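3-deoxy-d-manno-octulosonic-acid transferase (Acinetobacter baumannii, PDB 4BFC) probably transfers Kdo from CMP-Kdo to lipid A precursors in lipopolysaccharide synthesis, the crystallised C-terminal domain being the part that binds CMP-Kdo. Local coordinates at residues F88-S102 against T111-W125. Numbering follows the deposited sequence.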
loop_
_atom_site.group_PDB
_atom_site.type_symbol
_atom_site.label_atom_id
_atom_site.label_comp_id
_atom_site.label_asym_id
_atom_site.label_seq_id
_atom_site.Cartn_x
_atom_site.Cartn_y
_atom_site.Cartn_z
ATOM N N PHE A 88 7.271 17.391 6.239
ATOM C CA PHE A 88 7.964 18.416 6.988
ATOM C C PHE A 88 8.509 19.477 6.008
ATOM O O PHE A 88 8.276 20.698 6.237
ATOM C CB PHE A 88 9.050 17.825 7.896
ATOM C CG PHE A 88 9.656 18.879 8.797
ATOM C CD1 PHE A 88 8.890 19.433 9.823
ATOM C CD2 PHE A 88 10.971 19.316 8.587
ATOM C CE1 PHE A 88 9.423 20.395 10.669
ATOM C CE2 PHE A 88 11.512 20.289 9.414
ATOM C CZ PHE A 88 10.731 20.841 10.450
ATOM N N GLU A 89 9.168 19.054 4.931
ATOM C CA GLU A 89 9.673 20.017 3.932
ATOM C C GLU A 89 8.605 20.900 3.276
ATOM O O GLU A 89 8.847 22.080 3.015
ATOM C CB GLU A 89 10.525 19.371 2.875
ATOM C CG GLU A 89 11.783 18.757 3.401
ATOM C CD GLU A 89 12.639 19.770 4.113
ATOM O OE1 GLU A 89 12.955 20.825 3.518
ATOM O OE2 GLU A 89 12.964 19.512 5.289
ATOM N N ILE A 90 7.439 20.329 3.000
ATOM C CA ILE A 90 6.273 21.071 2.478
ATOM C C ILE A 90 5.905 22.180 3.449
ATOM O O ILE A 90 5.694 23.334 3.037
ATOM C CB ILE A 90 5.086 20.121 2.214
ATOM C CG1 ILE A 90 5.412 19.170 1.055
ATOM C CG2 ILE A 90 3.786 20.895 1.981
ATOM C CD1 ILE A 90 4.394 18.016 0.874
ATOM N N CYS A 91 5.834 21.835 4.741
ATOM C CA CYS A 91 5.460 22.793 5.816
ATOM C C CYS A 91 6.495 23.907 5.919
ATOM O O CYS A 91 6.134 25.088 6.002
ATOM C CB CYS A 91 5.376 22.032 7.144
ATOM S SG CYS A 91 3.993 20.885 7.194
ATOM N N GLN A 92 7.765 23.497 5.962
ATOM C CA GLN A 92 8.894 24.442 6.023
ATOM C C GLN A 92 8.916 25.433 4.890
ATOM O O GLN A 92 9.175 26.623 5.142
ATOM C CB GLN A 92 10.206 23.689 6.078
ATOM C CG GLN A 92 10.460 23.005 7.430
ATOM C CD GLN A 92 10.322 23.896 8.647
ATOM O OE1 GLN A 92 9.244 24.035 9.231
ATOM N NE2 GLN A 92 11.424 24.490 9.050
ATOM N N ASN A 93 8.648 24.975 3.678
ATOM C CA ASN A 93 8.616 25.839 2.488
ATOM C C ASN A 93 7.461 26.814 2.450
ATOM O O ASN A 93 7.517 27.846 1.785
ATOM C CB ASN A 93 8.668 25.013 1.226
ATOM C CG ASN A 93 10.067 24.465 0.974
ATOM O OD1 ASN A 93 10.984 24.670 1.786
ATOM N ND2 ASN A 93 10.243 23.782 -0.143
ATOM N N LEU A 94 6.413 26.480 3.188
ATOM C CA LEU A 94 5.269 27.340 3.282
ATOM C C LEU A 94 5.492 28.368 4.386
ATOM O O LEU A 94 4.594 29.144 4.690
ATOM C CB LEU A 94 3.988 26.499 3.505
ATOM C CG LEU A 94 3.308 26.069 2.210
ATOM C CD1 LEU A 94 2.275 24.989 2.516
ATOM C CD2 LEU A 94 2.621 27.182 1.410
ATOM N N ASN A 95 6.673 28.351 4.993
ATOM C CA ASN A 95 7.022 29.222 6.151
ATOM C C ASN A 95 6.067 29.152 7.344
ATOM O O ASN A 95 5.702 30.174 7.938
ATOM C CB ASN A 95 7.226 30.675 5.685
ATOM C CG ASN A 95 8.314 30.780 4.649
ATOM O OD1 ASN A 95 9.413 30.283 4.856
ATOM N ND2 ASN A 95 8.019 31.428 3.519
ATOM N N LEU A 96 5.646 27.937 7.710
ATOM C CA LEU A 96 4.719 27.774 8.786
ATOM C C LEU A 96 5.525 27.190 9.929
ATOM O O LEU A 96 6.375 26.300 9.672
ATOM C CB LEU A 96 3.570 26.814 8.362
ATOM C CG LEU A 96 2.649 27.317 7.235
ATOM C CD1 LEU A 96 1.750 26.197 6.672
ATOM C CD2 LEU A 96 1.837 28.491 7.776
ATOM N N ILE A 97 5.290 27.649 11.142
ATOM C CA ILE A 97 5.978 27.130 12.318
ATOM C C ILE A 97 5.472 25.700 12.557
ATOM O O ILE A 97 4.273 25.518 12.847
ATOM C CB ILE A 97 5.781 28.024 13.554
ATOM C CG1 ILE A 97 6.467 29.398 13.337
ATOM C CG2 ILE A 97 6.277 27.314 14.824
ATOM C CD1 ILE A 97 6.103 30.456 14.362
ATOM N N THR A 98 6.371 24.708 12.505
ATOM C CA THR A 98 5.987 23.272 12.500
ATOM C C THR A 98 6.766 22.484 13.557
ATOM O O THR A 98 8.009 22.590 13.603
ATOM C CB THR A 98 6.288 22.680 11.113
ATOM O OG1 THR A 98 5.701 23.497 10.085
ATOM C CG2 THR A 98 5.749 21.170 10.933
ATOM N N HIS A 99 6.042 21.817 14.441
ATOM C CA HIS A 99 6.582 20.938 15.473
ATOM C C HIS A 99 6.215 19.523 15.162
ATOM O O HIS A 99 5.227 19.238 14.411
ATOM C CB HIS A 99 6.121 21.406 16.841
ATOM C CG HIS A 99 6.585 22.802 17.134
ATOM N ND1 HIS A 99 7.906 23.160 17.118
ATOM C CD2 HIS A 99 5.863 23.970 17.313
ATOM C CE1 HIS A 99 7.991 24.502 17.346
ATOM N NE2 HIS A 99 6.752 24.982 17.454
ATOM N N ARG A 100 7.058 18.607 15.633
ATOM C CA ARG A 100 6.987 17.170 15.211
ATOM C C ARG A 100 6.827 16.189 16.351
ATOM O O ARG A 100 7.593 16.213 17.338
ATOM C CB ARG A 100 8.250 16.765 14.418
ATOM C CG ARG A 100 8.583 17.621 13.222
ATOM C CD ARG A 100 9.847 17.129 12.563
ATOM N NE ARG A 100 9.545 15.923 11.802
ATOM C CZ ARG A 100 10.238 15.505 10.704
ATOM N NH1 ARG A 100 11.302 16.172 10.235
ATOM N NH2 ARG A 100 9.819 14.413 10.022
ATOM N N ARG A 101 5.820 15.327 16.287
ATOM C CA ARG A 101 5.628 14.293 17.264
ATOM C C ARG A 101 6.905 13.426 17.346
ATOM O O ARG A 101 7.294 13.028 18.434
ATOM C CB ARG A 101 4.418 13.405 16.834
ATOM C CG ARG A 101 4.083 12.239 17.735
ATOM C CD ARG A 101 3.704 12.710 19.139
ATOM N NE ARG A 101 2.952 11.694 19.825
ATOM C CZ ARG A 101 2.518 11.835 21.073
ATOM N NH1 ARG A 101 2.850 12.930 21.741
ATOM N NH2 ARG A 101 1.803 10.867 21.626
ATOM N N SER A 102 7.536 13.162 16.206
ATOM C CA SER A 102 8.727 12.265 16.229
ATOM C C SER A 102 9.895 12.792 17.023
ATOM O O SER A 102 10.808 11.997 17.348
ATOM C CB SER A 102 9.215 11.977 14.826
ATOM O OG SER A 102 9.757 13.079 14.153
ATOM N N THR A 111 2.920 27.259 17.515
ATOM C CA THR A 111 2.807 26.208 16.510
ATOM C C THR A 111 1.653 26.461 15.590
ATOM O O THR A 111 0.510 26.696 16.058
ATOM C CB THR A 111 2.494 24.895 17.183
ATOM O OG1 THR A 111 3.531 24.593 18.108
ATOM C CG2 THR A 111 2.371 23.774 16.088
ATOM N N GLN A 112 1.948 26.371 14.319
ATOM C CA GLN A 112 0.941 26.596 13.263
ATOM C C GLN A 112 0.552 25.242 12.699
ATOM O O GLN A 112 -0.606 25.026 12.316
ATOM C CB GLN A 112 1.497 27.480 12.185
ATOM C CG GLN A 112 1.714 28.924 12.675
ATOM C CD GLN A 112 2.163 29.885 11.572
ATOM O OE1 GLN A 112 3.268 29.746 10.985
ATOM N NE2 GLN A 112 1.302 30.852 11.248
ATOM N N VAL A 113 1.551 24.360 12.564
ATOM C CA VAL A 113 1.259 22.989 12.040
ATOM C C VAL A 113 1.930 22.019 13.016
ATOM O O VAL A 113 3.096 22.201 13.373
ATOM C CB VAL A 113 1.845 22.774 10.631
ATOM C CG1 VAL A 113 1.629 21.305 10.128
ATOM C CG2 VAL A 113 1.240 23.772 9.635
ATOM N N TYR A 114 1.198 21.011 13.444
ATOM C CA TYR A 114 1.792 19.949 14.176
ATOM C C TYR A 114 1.862 18.746 13.258
ATOM O O TYR A 114 0.814 18.199 12.883
ATOM C CB TYR A 114 0.914 19.653 15.383
ATOM C CG TYR A 114 1.580 18.710 16.338
ATOM C CD1 TYR A 114 2.729 19.086 17.048
ATOM C CD2 TYR A 114 1.086 17.397 16.503
ATOM C CE1 TYR A 114 3.346 18.187 17.949
ATOM C CE2 TYR A 114 1.653 16.505 17.412
ATOM C CZ TYR A 114 2.833 16.906 18.100
ATOM O OH TYR A 114 3.382 15.999 18.990
ATOM N N LEU A 115 3.087 18.376 12.884
ATOM C CA LEU A 115 3.253 17.151 12.075
ATOM C C LEU A 115 3.244 15.931 12.993
ATOM O O LEU A 115 4.180 15.710 13.831
ATOM C CB LEU A 115 4.504 17.232 11.272
ATOM C CG LEU A 115 4.864 16.036 10.414
ATOM C CD1 LEU A 115 3.751 15.697 9.379
ATOM C CD2 LEU A 115 6.170 16.358 9.671
ATOM N N ALA A 116 2.174 15.152 12.895
ATOM C CA ALA A 116 2.006 13.959 13.696
ATOM C C ALA A 116 2.662 12.738 13.022
ATOM O O ALA A 116 2.008 11.785 12.515
ATOM C CB ALA A 116 0.509 13.735 14.085
ATOM N N ASP A 117 3.968 12.796 12.979
ATOM C CA ASP A 117 4.825 11.850 12.243
ATOM C C ASP A 117 5.206 10.680 13.150
ATOM O O ASP A 117 6.431 10.491 13.458
ATOM C CB ASP A 117 6.021 12.537 11.579
ATOM C CG ASP A 117 6.937 13.312 12.551
ATOM O OD1 ASP A 117 6.509 13.610 13.689
ATOM O OD2 ASP A 117 8.095 13.494 12.142
ATOM N N SER A 118 4.201 9.875 13.467
ATOM C CA SER A 118 4.365 8.685 14.296
ATOM C C SER A 118 3.432 7.578 13.816
ATOM O O SER A 118 2.560 7.802 13.011
ATOM C CB SER A 118 4.025 9.063 15.720
ATOM O OG SER A 118 2.612 9.293 15.887
ATOM N N MET A 119 3.592 6.346 14.314
ATOM C CA MET A 119 2.758 5.276 13.828
ATOM C C MET A 119 1.720 4.895 14.889
ATOM O O MET A 119 1.994 4.942 16.103
ATOM C CB MET A 119 3.641 4.094 13.369
ATOM C CG MET A 119 4.506 4.420 12.137
ATOM S SD MET A 119 4.893 2.921 11.249
ATOM C CE MET A 119 6.566 3.272 10.692
ATOM N N GLY A 120 0.473 4.689 14.486
ATOM C CA GLY A 120 -0.530 4.089 15.346
ATOM C C GLY A 120 -1.326 5.040 16.225
ATOM O O GLY A 120 -2.011 4.607 17.146
ATOM N N GLU A 121 -1.220 6.344 15.958
ATOM C CA GLU A 121 -1.808 7.319 16.859
ATOM C C GLU A 121 -2.909 8.186 16.239
ATOM O O GLU A 121 -3.407 9.125 16.873
ATOM C CB GLU A 121 -0.703 8.223 17.416
ATOM C CG GLU A 121 0.468 7.567 18.082
ATOM C CD GLU A 121 1.272 8.584 18.886
ATOM O OE1 GLU A 121 2.010 9.375 18.290
ATOM O OE2 GLU A 121 1.122 8.611 20.137
ATOM N N LEU A 122 -3.367 7.810 15.038
ATOM C CA LEU A 122 -4.484 8.525 14.402
ATOM C C LEU A 122 -5.687 8.833 15.329
ATOM O O LEU A 122 -6.253 9.973 15.281
ATOM C CB LEU A 122 -4.896 7.780 13.110
ATOM C CG LEU A 122 -5.756 8.597 12.162
ATOM C CD1 LEU A 122 -5.170 9.960 11.773
ATOM C CD2 LEU A 122 -6.190 7.732 10.990
ATOM N N TRP A 123 -6.122 7.878 16.188
ATOM C CA TRP A 123 -7.212 8.081 17.134
ATOM C C TRP A 123 -6.934 9.214 18.101
ATOM O O TRP A 123 -7.813 9.973 18.411
ATOM C CB TRP A 123 -7.545 6.806 17.913
ATOM C CG TRP A 123 -8.467 5.932 17.108
ATOM C CD1 TRP A 123 -8.209 5.370 15.861
ATOM C CD2 TRP A 123 -9.870 5.563 17.417
ATOM N NE1 TRP A 123 -9.299 4.660 15.410
ATOM C CE2 TRP A 123 -10.328 4.735 16.291
ATOM C CE3 TRP A 123 -10.747 5.807 18.476
ATOM C CZ2 TRP A 123 -11.617 4.190 16.248
ATOM C CZ3 TRP A 123 -12.046 5.256 18.415
ATOM C CH2 TRP A 123 -12.462 4.466 17.325
ATOM N N LEU A 124 -5.691 9.317 18.570
ATOM C CA LEU A 124 -5.361 10.414 19.465
ATOM C C LEU A 124 -5.651 11.779 18.786
ATOM O O LEU A 124 -6.248 12.649 19.431
ATOM C CB LEU A 124 -3.877 10.337 19.889
ATOM C CG LEU A 124 -3.147 11.414 20.708
ATOM C CD1 LEU A 124 -3.958 11.629 21.958
ATOM C CD2 LEU A 124 -1.682 10.988 21.013
ATOM N N TRP A 125 -5.163 11.941 17.547
ATOM C CA TRP A 125 -5.303 13.231 16.814
ATOM C C TRP A 125 -6.756 13.512 16.544
ATOM O O TRP A 125 -7.212 14.607 16.796
ATOM C CB TRP A 125 -4.474 13.266 15.554
ATOM C CG TRP A 125 -3.056 12.796 15.858
ATOM C CD1 TRP A 125 -2.398 11.742 15.280
ATOM C CD2 TRP A 125 -2.192 13.253 16.949
ATOM N NE1 TRP A 125 -1.179 11.525 15.883
ATOM C CE2 TRP A 125 -0.994 12.403 16.897
ATOM C CE3 TRP A 125 -2.293 14.225 17.934
ATOM C CZ2 TRP A 125 0.036 12.557 17.781
ATOM C CZ3 TRP A 125 -1.247 14.340 18.871
ATOM C CH2 TRP A 125 -0.090 13.560 18.749
HETATM O O HOH W 1 4.900 31.722 10.737
#
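Arg101 reaches across to Glu121 and grips its carboxylate side-on, NE to OE1 at 2.9 Å and NH2 to OE2 at 2.8 Å, one nitrogen to each oxygen. Both bonds are nearly straight and lie close to the guanidinium plane. CG leaves anti to the backbone N (chi1 179°) and the chain bends at chi2, which carries CD past Tyr114 OH, itself hydrogen-bonded to Gln105 O, and lays one guanidinium face against Trp125 CH2 at the rim of the indole. Glu121 stands at the N-cap position of helix 122-128.

Asp117 gathers the neighbouring residues. Its OD2 takes Arg100 NE at 2.8 Å, from above the carboxylate plane, Arg100 NH2, and Ser102 OG at 2.6 Å; its OD1 takes Ser102 N. With chi1 at 58°, CG stands between the backbone N and carbonyl carbon of Asp117, and the carboxylate faces the start of the 3-10 segment after strand 98-100. OD2 thus accepts three hydrogen bonds, two of them from Arg100, whose NH2 also forms a salt bridge with Asp85.

At the other end, Gln112 stretches beyond CG so that OE1 receives Ile97 N in the carbonyl plane, on a lone pair, at 2.9 Å; Leu66 and Asn67 hold its NE2. Ile97 O accepts both Gln112 N and Val113 N. On the face bearing Thr98, Val113 and Leu115, Val113 splits its methyls, CG1 against Cys91 SG (3.8 Å) and CG2 against Leu96 CD1, while Leu115 CD2 meets Phe88 CB.

Helix 84-93 packs on this face, and strand 98-100, outermost in the chain's parallel sheet, pairs with 113-115, consistent with a Rossmann-like domain, as in the nucleotide-sugar-binding half of GT-B glycosyltransferases.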